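Local coordinates for protein BRIC1 (Synthetic construct, PDB 6FF6) that forms a computationally designed, corrugated all-helical repeat architecture and has no assigned natural function, at residues 166-171 with 178-183; 184-189 with 236-241; 188-193 with 243-248; 216-221 with 231-236. All blocks are in the same frame, centred on the assembly; numbering follows the deposited sequence.

All four contacts lie in the second helical half of the chain; contacts 1 to 3 use helix 178-196, and contact 4 joins two of its neighbours. Contacts 1 and 2 follow each other along that helix, centres 11 Å apart, and are tied by a salt bridge from K169 NZ to E188 OE1 at 2.9 Å. Contact 3 continues contact 2 along the same pair of helices, its centre 8 Å further on. Contact 4 joins the intervening helix 203-224 to helix 231-247; it reaches contact 1, 12 Å away between centres, through a probable hydrogen bond of 2.8 Å from Q219 NE2 to T183 OG1. Contacts 3 and 4 lie 19 Å apart between centres, without touching.

Contact 1 (166-171 with 178-183); sequences HFIKGA and TILQET
The flat group at this contact is the carboxamide of Q181, and no side chain of 166-171 stacks on either of its faces: its nearest approach is made by NE2, which lies 4.0 Å from K169 O, too far for the pair to count as a hydrogen bond. The ring of F167 is turned to another partner, the ring of Y78 of the second subunit. The two segments belong to a helical hairpin, helix 155-174 running into helix 178-196 through a short connection, within a region assigned to the Hpt four-helix-bundle family. The hairpin is closely packed here, as the CA atoms of K169 and Q181 are 4.6 Å apart. The aliphatic part of Q181 does the touching. With CG anti to the backbone N (chi1 -172°), the methylene turns to the facing helix, where Q181 CG meets K169 O at 3.6 Å and K169 CG at 3.7 Å, the two chains crossing at a slant. K169 then bends at chi3 (77°), and its ammonium end leads away from 178-183 to the carboxylate of E188, about two turns beyond Q181 on the second helix. The lysine thus contributes its stem to the hairpin and its charge to a neighbouring bridge. On the buried side, I168 and L180 cross at about a right angle, methyl against methyl, with I168 CG2 4.1 Å from L180 CD2.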
loop_
_atom_site.group_PDB
_atom_site.type_symbol
_atom_site.label_atom_id
_atom_site.label_comp_id
_atom_site.label_asym_id
_atom_site.label_seq_id
_atom_site.Cartn_x
_atom_site.Cartn_y
_atom_site.Cartn_z
ATOM N N HIS A 166 0.619 21.216 5.424
ATOM C CA HIS A 166 -0.379 20.233 5.840
ATOM C C HIS A 166 0.066 18.813 5.478
ATOM O O HIS A 166 -0.083 17.903 6.300
ATOM C CB HIS A 166 -1.749 20.541 5.222
ATOM C CG HIS A 166 -2.817 19.561 5.610
ATOM N ND1 HIS A 166 -3.378 19.562 6.880
ATOM C CD2 HIS A 166 -3.392 18.576 4.881
ATOM C CE1 HIS A 166 -4.274 18.590 6.881
ATOM N NE2 HIS A 166 -4.321 17.968 5.701
ATOM N N PHE A 167 0.628 18.628 4.260
ATOM C CA PHE A 167 1.125 17.319 3.837
ATOM C C PHE A 167 2.269 16.845 4.744
ATOM O O PHE A 167 2.230 15.710 5.239
ATOM C CB PHE A 167 1.582 17.326 2.370
ATOM C CG PHE A 167 2.297 16.053 1.949
ATOM C CD1 PHE A 167 1.580 14.885 1.683
ATOM C CD2 PHE A 167 3.686 16.010 1.857
ATOM C CE1 PHE A 167 2.239 13.713 1.311
ATOM C CE2 PHE A 167 4.341 14.837 1.473
ATOM C CZ PHE A 167 3.613 13.701 1.202
ATOM N N ILE A 168 3.280 17.718 4.948
ATOM C CA ILE A 168 4.452 17.418 5.760
ATOM C C ILE A 168 4.038 17.053 7.170
ATOM O O ILE A 168 4.516 16.055 7.696
ATOM C CB ILE A 168 5.515 18.525 5.704
ATOM C CG1 ILE A 168 6.003 18.767 4.243
ATOM C CG2 ILE A 168 6.690 18.136 6.597
ATOM C CD1 ILE A 168 6.705 20.130 3.991
ATOM N N LYS A 169 3.092 17.803 7.748
ATOM C CA LYS A 169 2.560 17.515 9.073
ATOM C C LYS A 169 1.919 16.143 9.106
ATOM O O LYS A 169 2.265 15.342 9.974
ATOM C CB LYS A 169 1.557 18.588 9.517
ATOM C CG LYS A 169 1.093 18.400 10.959
ATOM C CD LYS A 169 -0.187 19.134 11.257
ATOM C CE LYS A 169 -1.444 18.483 10.721
ATOM N NZ LYS A 169 -2.658 19.293 11.012
ATOM N N GLY A 170 1.004 15.889 8.168
ATOM C CA GLY A 170 0.291 14.617 8.041
ATOM C C GLY A 170 1.236 13.441 7.937
ATOM O O GLY A 170 1.159 12.514 8.746
ATOM N N ALA A 171 2.180 13.529 6.985
ATOM C CA ALA A 171 3.225 12.541 6.734
ATOM C C ALA A 171 4.167 12.331 7.948
ATOM O O ALA A 171 4.466 11.181 8.291
ATOM C CB ALA A 171 4.014 12.940 5.507
ATOM N N THR A 178 7.409 13.363 15.775
ATOM C CA THR A 178 6.753 14.312 16.681
ATOM C C THR A 178 7.317 15.737 16.560
ATOM O O THR A 178 6.530 16.674 16.426
ATOM C CB THR A 178 6.789 13.759 18.126
ATOM O OG1 THR A 178 5.934 12.620 18.214
ATOM C CG2 THR A 178 6.379 14.783 19.182
ATOM N N ILE A 179 8.658 15.899 16.596
ATOM C CA ILE A 179 9.315 17.205 16.499
ATOM C C ILE A 179 8.983 17.896 15.169
ATOM O O ILE A 179 8.596 19.060 15.199
ATOM C CB ILE A 179 10.828 17.103 16.793
ATOM C CG1 ILE A 179 11.051 17.014 18.300
ATOM C CG2 ILE A 179 11.605 18.267 16.224
ATOM C CD1 ILE A 179 12.421 16.535 18.733
ATOM N N LEU A 180 9.100 17.186 14.026
ATOM C CA LEU A 180 8.797 17.735 12.672
ATOM C C LEU A 180 7.329 18.111 12.527
ATOM O O LEU A 180 7.012 19.161 11.953
ATOM C CB LEU A 180 9.231 16.780 11.526
ATOM C CG LEU A 180 8.915 17.186 10.066
ATOM C CD1 LEU A 180 9.646 18.467 9.657
ATOM C CD2 LEU A 180 9.218 16.055 9.120
ATOM N N GLN A 181 6.445 17.239 13.046
ATOM C CA GLN A 181 5.007 17.420 12.987
ATOM C C GLN A 181 4.614 18.665 13.714
ATOM O O GLN A 181 3.893 19.470 13.149
ATOM C CB GLN A 181 4.290 16.208 13.574
ATOM C CG GLN A 181 2.786 16.242 13.380
ATOM C CD GLN A 181 2.086 15.186 14.193
ATOM O OE1 GLN A 181 2.508 14.837 15.310
ATOM N NE2 GLN A 181 0.973 14.685 13.664
ATOM N N GLU A 182 5.110 18.845 14.944
ATOM C CA GLU A 182 4.804 20.004 15.761
ATOM C C GLU A 182 5.231 21.316 15.132
ATOM O O GLU A 182 4.431 22.249 15.118
ATOM C CB GLU A 182 5.377 19.839 17.165
ATOM C CG GLU A 182 4.635 18.797 17.992
ATOM C CD GLU A 182 3.123 18.918 17.945
ATOM O OE1 GLU A 182 2.498 18.175 17.154
ATOM O OE2 GLU A 182 2.569 19.778 18.671
ATOM N N THR A 183 6.470 21.383 14.582
ATOM C CA THR A 183 7.017 22.566 13.930
ATOM C C THR A 183 6.138 22.980 12.776
ATOM O O THR A 183 5.765 24.146 12.687
ATOM C CB THR A 183 8.470 22.344 13.497
ATOM O OG1 THR A 183 9.227 21.953 14.629
ATOM C CG2 THR A 183 9.099 23.599 12.914
#

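Contact 2 (184-189 with 236-241); sequences THLMEN and YICNAL
L186 is the first residue of 184-189 to meet the facing helix, and it does so at two levels. Its CB packs on L241, 3.6 Å from L241 CD1 and 4.0 Å from L241 CB, while its branch tip reaches back toward the start of the other segment, where L186 CD1 lies 3.6 Å from C238 SG and 3.7 Å from C238 CB. The leucine therefore bridges two positions three residues apart on helix 231-247. Its CG is anti to the carbonyl carbon (chi1 -73°), and the extended branch carries CD1 to the cysteine. M187 follows with a lighter touch: its backbone N is 4.0 Å from L241 CD1, and M187 CB is 4.4 Å from L241 CD2, while the thioether end leads away. L241 thus rests against both the base of L186 and the backbone at M187. No hydrogen bond crosses, and the evidence is of plain apolar packing, 190 Å² in all. The local axes approach to 9.8 Å with an angle of 16° between their directions, so the two segments run nearly parallel here, as they can because the intervening helix 203-224 returns the chain. That helix covers one flank, T212 touching M187, I237 and L241, and M216 touching T184. Helix 155-174 lies against another part of 184-189, meeting T184 and H185 through K169 and E188 through F162.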
loop_
_atom_site.group_PDB
_atom_site.type_symbol
_atom_site.label_atom_id
_atom_site.label_comp_id
_atom_site.label_asym_id
_atom_site.label_seq_id
_atom_site.Cartn_x
_atom_site.Cartn_y
_atom_site.Cartn_z
ATOM N N THR A 184 5.817 22.023 11.887
ATOM C CA THR A 184 4.954 22.226 10.728
ATOM C C THR A 184 3.536 22.600 11.147
ATOM O O THR A 184 2.949 23.468 10.519
ATOM C CB THR A 184 4.949 21.005 9.840
ATOM O OG1 THR A 184 4.760 19.848 10.635
ATOM C CG2 THR A 184 6.198 20.858 9.031
ATOM N N HIS A 185 2.996 21.983 12.218
ATOM C CA HIS A 185 1.647 22.292 12.696
ATOM C C HIS A 185 1.510 23.733 13.144
ATOM O O HIS A 185 0.519 24.383 12.803
ATOM C CB HIS A 185 1.198 21.374 13.834
ATOM C CG HIS A 185 -0.300 21.247 13.940
ATOM N ND1 HIS A 185 -1.158 21.893 13.049
ATOM C CD2 HIS A 185 -1.043 20.483 14.775
ATOM C CE1 HIS A 185 -2.383 21.520 13.391
ATOM N NE2 HIS A 185 -2.367 20.674 14.423
ATOM N N LEU A 186 2.493 24.231 13.914
ATOM C CA LEU A 186 2.489 25.607 14.382
ATOM C C LEU A 186 2.527 26.596 13.230
ATOM O O LEU A 186 1.813 27.597 13.279
ATOM C CB LEU A 186 3.634 25.862 15.346
ATOM C CG LEU A 186 3.473 25.256 16.724
ATOM C CD1 LEU A 186 4.741 25.362 17.495
ATOM C CD2 LEU A 186 2.357 25.926 17.504
ATOM N N MET A 187 3.328 26.308 12.187
ATOM C CA MET A 187 3.414 27.163 11.012
ATOM C C MET A 187 2.089 27.068 10.231
ATOM O O MET A 187 1.587 28.087 9.762
ATOM C CB MET A 187 4.611 26.754 10.152
ATOM C CG MET A 187 4.822 27.607 8.935
ATOM S SD MET A 187 6.318 27.057 8.098
ATOM C CE MET A 187 6.410 28.172 6.816
ATOM N N GLU A 188 1.504 25.856 10.147
ATOM C CA GLU A 188 0.236 25.599 9.464
ATOM C C GLU A 188 -0.892 26.454 10.019
ATOM O O GLU A 188 -1.630 27.048 9.241
ATOM C CB GLU A 188 -0.133 24.114 9.556
ATOM C CG GLU A 188 -1.375 23.734 8.776
ATOM C CD GLU A 188 -1.950 22.372 9.090
ATOM O OE1 GLU A 188 -1.594 21.799 10.143
ATOM O OE2 GLU A 188 -2.772 21.878 8.291
ATOM N N ASN A 189 -1.035 26.513 11.347
ATOM C CA ASN A 189 -2.068 27.327 11.985
ATOM C C ASN A 189 -1.923 28.809 11.612
ATOM O O ASN A 189 -2.928 29.459 11.311
ATOM C CB ASN A 189 -2.069 27.115 13.498
ATOM C CG ASN A 189 -2.638 25.786 13.929
ATOM O OD1 ASN A 189 -3.428 25.138 13.225
ATOM N ND2 ASN A 189 -2.256 25.356 15.114
ATOM N N TYR A 236 13.374 26.842 20.166
ATOM C CA TYR A 236 13.559 28.187 19.642
ATOM C C TYR A 236 12.436 28.527 18.639
ATOM O O TYR A 236 11.734 29.525 18.835
ATOM C CB TYR A 236 14.968 28.334 19.008
ATOM C CG TYR A 236 15.111 29.520 18.076
ATOM C CD1 TYR A 236 15.297 30.810 18.574
ATOM C CD2 TYR A 236 15.017 29.361 16.697
ATOM C CE1 TYR A 236 15.375 31.911 17.720
ATOM C CE2 TYR A 236 15.088 30.452 15.837
ATOM C CZ TYR A 236 15.274 31.724 16.350
ATOM O OH TYR A 236 15.349 32.783 15.477
ATOM N N ILE A 237 12.243 27.676 17.603
ATOM C CA ILE A 237 11.249 27.931 16.569
ATOM C C ILE A 237 9.816 27.846 17.092
ATOM O O ILE A 237 8.970 28.611 16.637
ATOM C CB ILE A 237 11.475 27.067 15.295
ATOM C CG1 ILE A 237 10.910 27.765 14.055
ATOM C CG2 ILE A 237 10.991 25.630 15.431
ATOM C CD1 ILE A 237 11.710 29.023 13.640
ATOM N N CYS A 238 9.545 26.957 18.040
ATOM C CA CYS A 238 8.202 26.861 18.578
ATOM C C CYS A 238 7.863 28.067 19.440
ATOM O O CYS A 238 6.729 28.545 19.368
ATOM C CB CYS A 238 7.990 25.543 19.304
ATOM S SG CYS A 238 8.026 24.092 18.209
ATOM N N ASN A 239 8.853 28.628 20.172
ATOM C CA ASN A 239 8.611 29.862 20.923
ATOM C C ASN A 239 8.334 31.000 19.924
ATOM O O ASN A 239 7.381 31.741 20.108
ATOM C CB ASN A 239 9.814 30.255 21.810
ATOM C CG ASN A 239 10.088 29.417 23.029
ATOM O OD1 ASN A 239 9.218 28.732 23.584
ATOM N ND2 ASN A 239 11.331 29.487 23.485
ATOM N N ALA A 240 9.166 31.123 18.878
ATOM C CA ALA A 240 9.037 32.134 17.843
ATOM C C ALA A 240 7.702 32.039 17.098
ATOM O O ALA A 240 7.107 33.082 16.840
ATOM C CB ALA A 240 10.196 32.033 16.870
ATOM N N LEU A 241 7.218 30.803 16.770
ATOM C CA LEU A 241 5.939 30.592 16.070
ATOM C C LEU A 241 4.742 30.946 16.945
ATOM O O LEU A 241 3.783 31.539 16.453
ATOM C CB LEU A 241 5.803 29.163 15.514
ATOM C CG LEU A 241 6.748 28.769 14.356
ATOM C CD1 LEU A 241 6.703 27.293 14.107
ATOM C CD2 LEU A 241 6.446 29.525 13.083
#

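Contact 3 (188-193 with 243-248); sequences ENLLDE and QLALEA
L190 holds CG anti to the carbonyl carbon (chi1 -67°), with an extended second torsion, a setting that sends its two methyls to different residues of helix 231-247. One of them, L190 CD2, comes down on the backbone of A245, 3.6 Å from A245 CA and 3.7 Å from A245 N, with A245 CB at 3.9 Å. The other, L190 CD1, meets L244 CD2 at 4.1 Å, the two leucine chains crossing at about a right angle. The backbone register is consistent with these touches, since the CA atoms of L190 and A245, the nearest pair across the segments, are 6.5 Å apart. With only a CB on A245, the L190 methyl lies against the main chain. Helix 203-224 completes the apolar surroundings, with F209 against L190 and both I205 and L208 against L244, and M199 from a loop touches L190 and A248. One polar pair of the second segment is satisfied along its own helix: Q243 NE2 donates to E247 OE2 at 3.0 Å, almost straight and from above the carboxylate plane. Across the segments no hydrogen bond is formed, and only 120 Å² is buried. One leucine against a leucine and an alanine joins the helices near the chain's C-terminal end through shape and apolar burial, with no directional bond to set the fit.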
loop_
_atom_site.group_PDB
_atom_site.type_symbol
_atom_site.label_atom_id
_atom_site.label_comp_id
_atom_site.label_asym_id
_atom_site.label_seq_id
_atom_site.Cartn_x
_atom_site.Cartn_y
_atom_site.Cartn_z
ATOM N N GLU A 188 1.504 25.856 10.147
ATOM C CA GLU A 188 0.236 25.599 9.464
ATOM C C GLU A 188 -0.892 26.454 10.019
ATOM O O GLU A 188 -1.630 27.048 9.241
ATOM C CB GLU A 188 -0.133 24.114 9.556
ATOM C CG GLU A 188 -1.375 23.734 8.776
ATOM C CD GLU A 188 -1.950 22.372 9.090
ATOM O OE1 GLU A 188 -1.594 21.799 10.143
ATOM O OE2 GLU A 188 -2.772 21.878 8.291
ATOM N N ASN A 189 -1.035 26.513 11.347
ATOM C CA ASN A 189 -2.068 27.327 11.985
ATOM C C ASN A 189 -1.923 28.809 11.612
ATOM O O ASN A 189 -2.928 29.459 11.311
ATOM C CB ASN A 189 -2.069 27.115 13.498
ATOM C CG ASN A 189 -2.638 25.786 13.929
ATOM O OD1 ASN A 189 -3.428 25.138 13.225
ATOM N ND2 ASN A 189 -2.256 25.356 15.114
ATOM N N LEU A 190 -0.665 29.313 11.573
ATOM C CA LEU A 190 -0.321 30.677 11.159
ATOM C C LEU A 190 -0.641 30.860 9.673
ATOM O O LEU A 190 -1.182 31.894 9.293
ATOM C CB LEU A 190 1.166 30.991 11.432
ATOM C CG LEU A 190 1.588 31.070 12.910
ATOM C CD1 LEU A 190 3.091 31.112 13.050
ATOM C CD2 LEU A 190 1.025 32.284 13.564
ATOM N N LEU A 191 -0.362 29.838 8.850
ATOM C CA LEU A 191 -0.663 29.864 7.417
ATOM C C LEU A 191 -2.176 29.844 7.158
ATOM O O LEU A 191 -2.630 30.435 6.176
ATOM C CB LEU A 191 0.030 28.702 6.686
ATOM C CG LEU A 191 1.563 28.709 6.683
ATOM C CD1 LEU A 191 2.099 27.377 6.233
ATOM C CD2 LEU A 191 2.114 29.826 5.835
ATOM N N ASP A 192 -2.951 29.183 8.046
ATOM C CA ASP A 192 -4.408 29.116 7.953
ATOM C C ASP A 192 -4.997 30.503 8.220
ATOM O O ASP A 192 -5.895 30.940 7.493
ATOM C CB ASP A 192 -4.983 28.083 8.928
ATOM C CG ASP A 192 -6.437 27.757 8.653
ATOM O OD1 ASP A 192 -6.718 27.139 7.609
ATOM O OD2 ASP A 192 -7.293 28.128 9.479
ATOM N N GLU A 193 -4.466 31.210 9.230
ATOM C CA GLU A 193 -4.914 32.566 9.530
ATOM C C GLU A 193 -4.460 33.545 8.434
ATOM O O GLU A 193 -5.213 34.456 8.079
ATOM C CB GLU A 193 -4.445 32.980 10.919
ATOM C CG GLU A 193 -5.485 32.790 12.014
ATOM C CD GLU A 193 -5.970 31.381 12.293
ATOM O OE1 GLU A 193 -5.326 30.688 13.111
ATOM O OE2 GLU A 193 -7.004 30.978 11.712
ATOM N N GLN A 243 4.880 33.087 19.478
ATOM C CA GLN A 243 5.083 34.522 19.687
ATOM C C GLN A 243 4.345 35.256 18.565
ATOM O O GLN A 243 3.595 36.188 18.828
ATOM C CB GLN A 243 6.595 34.825 19.635
ATOM C CG GLN A 243 7.009 36.283 19.766
ATOM C CD GLN A 243 7.006 36.750 21.189
ATOM O OE1 GLN A 243 7.234 35.984 22.131
ATOM N NE2 GLN A 243 6.751 38.029 21.371
ATOM N N LEU A 244 4.530 34.796 17.324
ATOM C CA LEU A 244 3.885 35.332 16.129
ATOM C C LEU A 244 2.379 35.131 16.151
ATOM O O LEU A 244 1.663 35.979 15.646
ATOM C CB LEU A 244 4.460 34.652 14.902
ATOM C CG LEU A 244 4.694 35.514 13.695
ATOM C CD1 LEU A 244 5.814 36.522 13.950
ATOM C CD2 LEU A 244 5.046 34.645 12.523
ATOM N N ALA A 245 1.896 34.022 16.735
ATOM C CA ALA A 245 0.469 33.708 16.871
ATOM C C ALA A 245 -0.229 34.704 17.774
ATOM O O ALA A 245 -1.442 34.892 17.669
ATOM C CB ALA A 245 0.293 32.300 17.425
ATOM N N LEU A 246 0.543 35.317 18.677
ATOM C CA LEU A 246 0.088 36.331 19.621
ATOM C C LEU A 246 0.247 37.703 18.976
ATOM O O LEU A 246 -0.693 38.496 19.007
ATOM C CB LEU A 246 0.919 36.266 20.934
ATOM C CG LEU A 246 0.804 34.999 21.812
ATOM C CD1 LEU A 246 2.015 34.840 22.732
ATOM C CD2 LEU A 246 -0.478 35.005 22.624
ATOM N N GLU A 247 1.438 37.972 18.388
ATOM C CA GLU A 247 1.824 39.241 17.754
ATOM C C GLU A 247 0.978 39.640 16.556
ATOM O O GLU A 247 0.706 40.834 16.382
ATOM C CB GLU A 247 3.309 39.243 17.369
ATOM C CG GLU A 247 4.225 39.475 18.556
ATOM C CD GLU A 247 5.718 39.478 18.286
ATOM O OE1 GLU A 247 6.140 38.967 17.223
ATOM O OE2 GLU A 247 6.468 39.980 19.155
ATOM N N ALA A 248 0.578 38.660 15.724
ATOM C CA ALA A 248 -0.241 38.915 14.537
ATOM C C ALA A 248 -1.705 39.202 14.887
ATOM O O ALA A 248 -2.452 39.711 14.041
ATOM C CB ALA A 248 -0.145 37.747 13.574
#

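Contact 4 (216-221 with 231-236); sequences MQEQLD and AASFEY
Q219 and F234 form the inner half of a light, partly buried helix-to-helix contact between the last two helices of the chain, and E218 and S233 stand at its outer margin. Helix 203-224 and helix 231-247 make a helical hairpin, the second leg packed against a bundle region assigned to the Hpt family. The evidence for lightness is plain: just 91 Å² is buried in all, the closest CA atoms, those of Q219 and F234, are 8.7 Å apart, and no hydrogen bond crosses. Q219 has CG anti to the carbonyl carbon (chi1 -75°) and is extended beyond it, which carries its amide across the gap to the ring. The amide N arrives at the ring edge, near the ring plane, and not over a face; the two planes stand 55° apart. That amide also has a firmer polar partner, a hydrogen bond to T183 of helix 178-196, so its rotation is probably set by that bond rather than by the ring. F234 in turn leans on T183, and both residues thereby join this hairpin to helix 178-196. At the outer margin E218 OE1 lies 4.0 Å from S233 OG, beyond a normal hydrogen bond. The serine hydroxyl is instead bonded to D230, which stands just before the helix and also takes the backbone N of A232. The inner touch itself brings Q219 NE2 to 4.1 Å from F234 CD1.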
loop_
_atom_site.group_PDB
_atom_site.type_symbol
_atom_site.label_atom_id
_atom_site.label_comp_id
_atom_site.label_asym_id
_atom_site.label_seq_id
_atom_site.Cartn_x
_atom_site.Cartn_y
_atom_site.Cartn_z
ATOM N N MET A 216 12.900 22.895 9.592
ATOM C CA MET A 216 12.153 21.721 9.136
ATOM C C MET A 216 13.012 20.817 8.239
ATOM O O MET A 216 12.922 19.595 8.349
ATOM C CB MET A 216 10.856 22.133 8.435
ATOM C CG MET A 216 9.841 22.763 9.377
ATOM S SD MET A 216 8.273 23.327 8.636
ATOM C CE MET A 216 8.787 24.113 7.235
ATOM N N GLN A 217 13.889 21.415 7.420
ATOM C CA GLN A 217 14.839 20.698 6.568
ATOM C C GLN A 217 15.868 19.951 7.425
ATOM O O GLN A 217 16.170 18.796 7.158
ATOM C CB GLN A 217 15.562 21.665 5.622
ATOM C CG GLN A 217 16.403 20.935 4.562
ATOM C CD GLN A 217 15.581 20.048 3.633
ATOM O OE1 GLN A 217 14.683 20.518 2.923
ATOM N NE2 GLN A 217 15.874 18.750 3.617
ATOM N N GLU A 218 16.388 20.614 8.470
ATOM C CA GLU A 218 17.337 20.006 9.420
ATOM C C GLU A 218 16.651 18.866 10.175
ATOM O O GLU A 218 17.288 17.831 10.425
ATOM C CB GLU A 218 17.853 21.037 10.415
ATOM C CG GLU A 218 18.739 22.119 9.821
ATOM C CD GLU A 218 19.135 23.225 10.789
ATOM O OE1 GLU A 218 18.674 23.201 11.957
ATOM O OE2 GLU A 218 19.908 24.120 10.374
ATOM N N GLN A 219 15.344 19.056 10.537
ATOM C CA GLN A 219 14.550 18.033 11.237
ATOM C C GLN A 219 14.392 16.845 10.303
ATOM O O GLN A 219 14.693 15.733 10.703
ATOM C CB GLN A 219 13.178 18.574 11.690
ATOM C CG GLN A 219 13.235 19.496 12.904
ATOM C CD GLN A 219 11.955 20.262 13.094
ATOM O OE1 GLN A 219 11.016 20.159 12.313
ATOM N NE2 GLN A 219 11.885 21.072 14.115
ATOM N N LEU A 220 14.032 17.104 9.035
ATOM C CA LEU A 220 13.923 16.083 7.989
ATOM C C LEU A 220 15.260 15.317 7.790
ATOM O O LEU A 220 15.280 14.086 7.857
ATOM C CB LEU A 220 13.447 16.733 6.698
ATOM C CG LEU A 220 13.071 15.766 5.593
ATOM C CD1 LEU A 220 11.792 14.977 5.972
ATOM C CD2 LEU A 220 13.054 16.461 4.195
ATOM N N ASP A 221 16.370 16.058 7.660
ATOM C CA ASP A 221 17.729 15.531 7.528
ATOM C C ASP A 221 18.178 14.662 8.705
ATOM O O ASP A 221 18.814 13.623 8.494
ATOM C CB ASP A 221 18.726 16.667 7.265
ATOM C CG ASP A 221 18.579 17.337 5.896
ATOM O OD1 ASP A 221 17.809 16.812 5.040
ATOM O OD2 ASP A 221 19.210 18.395 5.686
ATOM N N ALA A 231 16.813 19.643 19.548
ATOM C CA ALA A 231 15.883 20.075 20.599
ATOM C C ALA A 231 15.959 21.596 20.825
ATOM O O ALA A 231 14.924 22.244 21.026
ATOM C CB ALA A 231 16.205 19.340 21.883
ATOM N N ALA A 232 17.185 22.168 20.757
ATOM C CA ALA A 232 17.411 23.608 20.913
ATOM C C ALA A 232 16.708 24.417 19.823
ATOM O O ALA A 232 16.035 25.387 20.137
ATOM C CB ALA A 232 18.896 23.906 20.942
ATOM N N SER A 233 16.824 23.992 18.570
ATOM C CA SER A 233 16.166 24.616 17.416
ATOM C C SER A 233 14.663 24.469 17.511
ATOM O O SER A 233 13.950 25.408 17.161
ATOM C CB SER A 233 16.628 23.973 16.111
ATOM O OG SER A 233 17.884 24.475 15.701
ATOM N N PHE A 234 14.190 23.293 17.977
ATOM C CA PHE A 234 12.779 22.992 18.122
ATOM C C PHE A 234 12.132 23.946 19.095
ATOM O O PHE A 234 11.108 24.543 18.753
ATOM C CB PHE A 234 12.574 21.549 18.583
ATOM C CG PHE A 234 11.129 21.197 18.884
ATOM C CD1 PHE A 234 10.190 21.089 17.857
ATOM C CD2 PHE A 234 10.710 20.959 20.190
ATOM C CE1 PHE A 234 8.868 20.723 18.132
ATOM C CE2 PHE A 234 9.388 20.594 20.461
ATOM C CZ PHE A 234 8.475 20.487 19.432
ATOM N N GLU A 235 12.738 24.114 20.289
ATOM C CA GLU A 235 12.233 25.011 21.311
ATOM C C GLU A 235 12.278 26.470 20.839
ATOM O O GLU A 235 11.332 27.240 21.062
ATOM C CB GLU A 235 13.013 24.820 22.614
ATOM C CG GLU A 235 12.793 23.466 23.279
ATOM C CD GLU A 235 13.142 23.374 24.753
ATOM O OE1 GLU A 235 13.389 24.427 25.389
ATOM O OE2 GLU A 235 13.145 22.238 25.280
ATOM N N TYR A 236 13.374 26.842 20.166
ATOM C CA TYR A 236 13.559 28.187 19.642
ATOM C C TYR A 236 12.436 28.527 18.639
ATOM O O TYR A 236 11.734 29.525 18.835
ATOM C CB TYR A 236 14.968 28.334 19.008
ATOM C CG TYR A 236 15.111 29.520 18.076
ATOM C CD1 TYR A 236 15.297 30.810 18.574
ATOM C CD2 TYR A 236 15.017 29.361 16.697
ATOM C CE1 TYR A 236 15.375 31.911 17.720
ATOM C CE2 TYR A 236 15.088 30.452 15.837
ATOM C CZ TYR A 236 15.274 31.724 16.350
ATOM O OH TYR A 236 15.349 32.783 15.477
#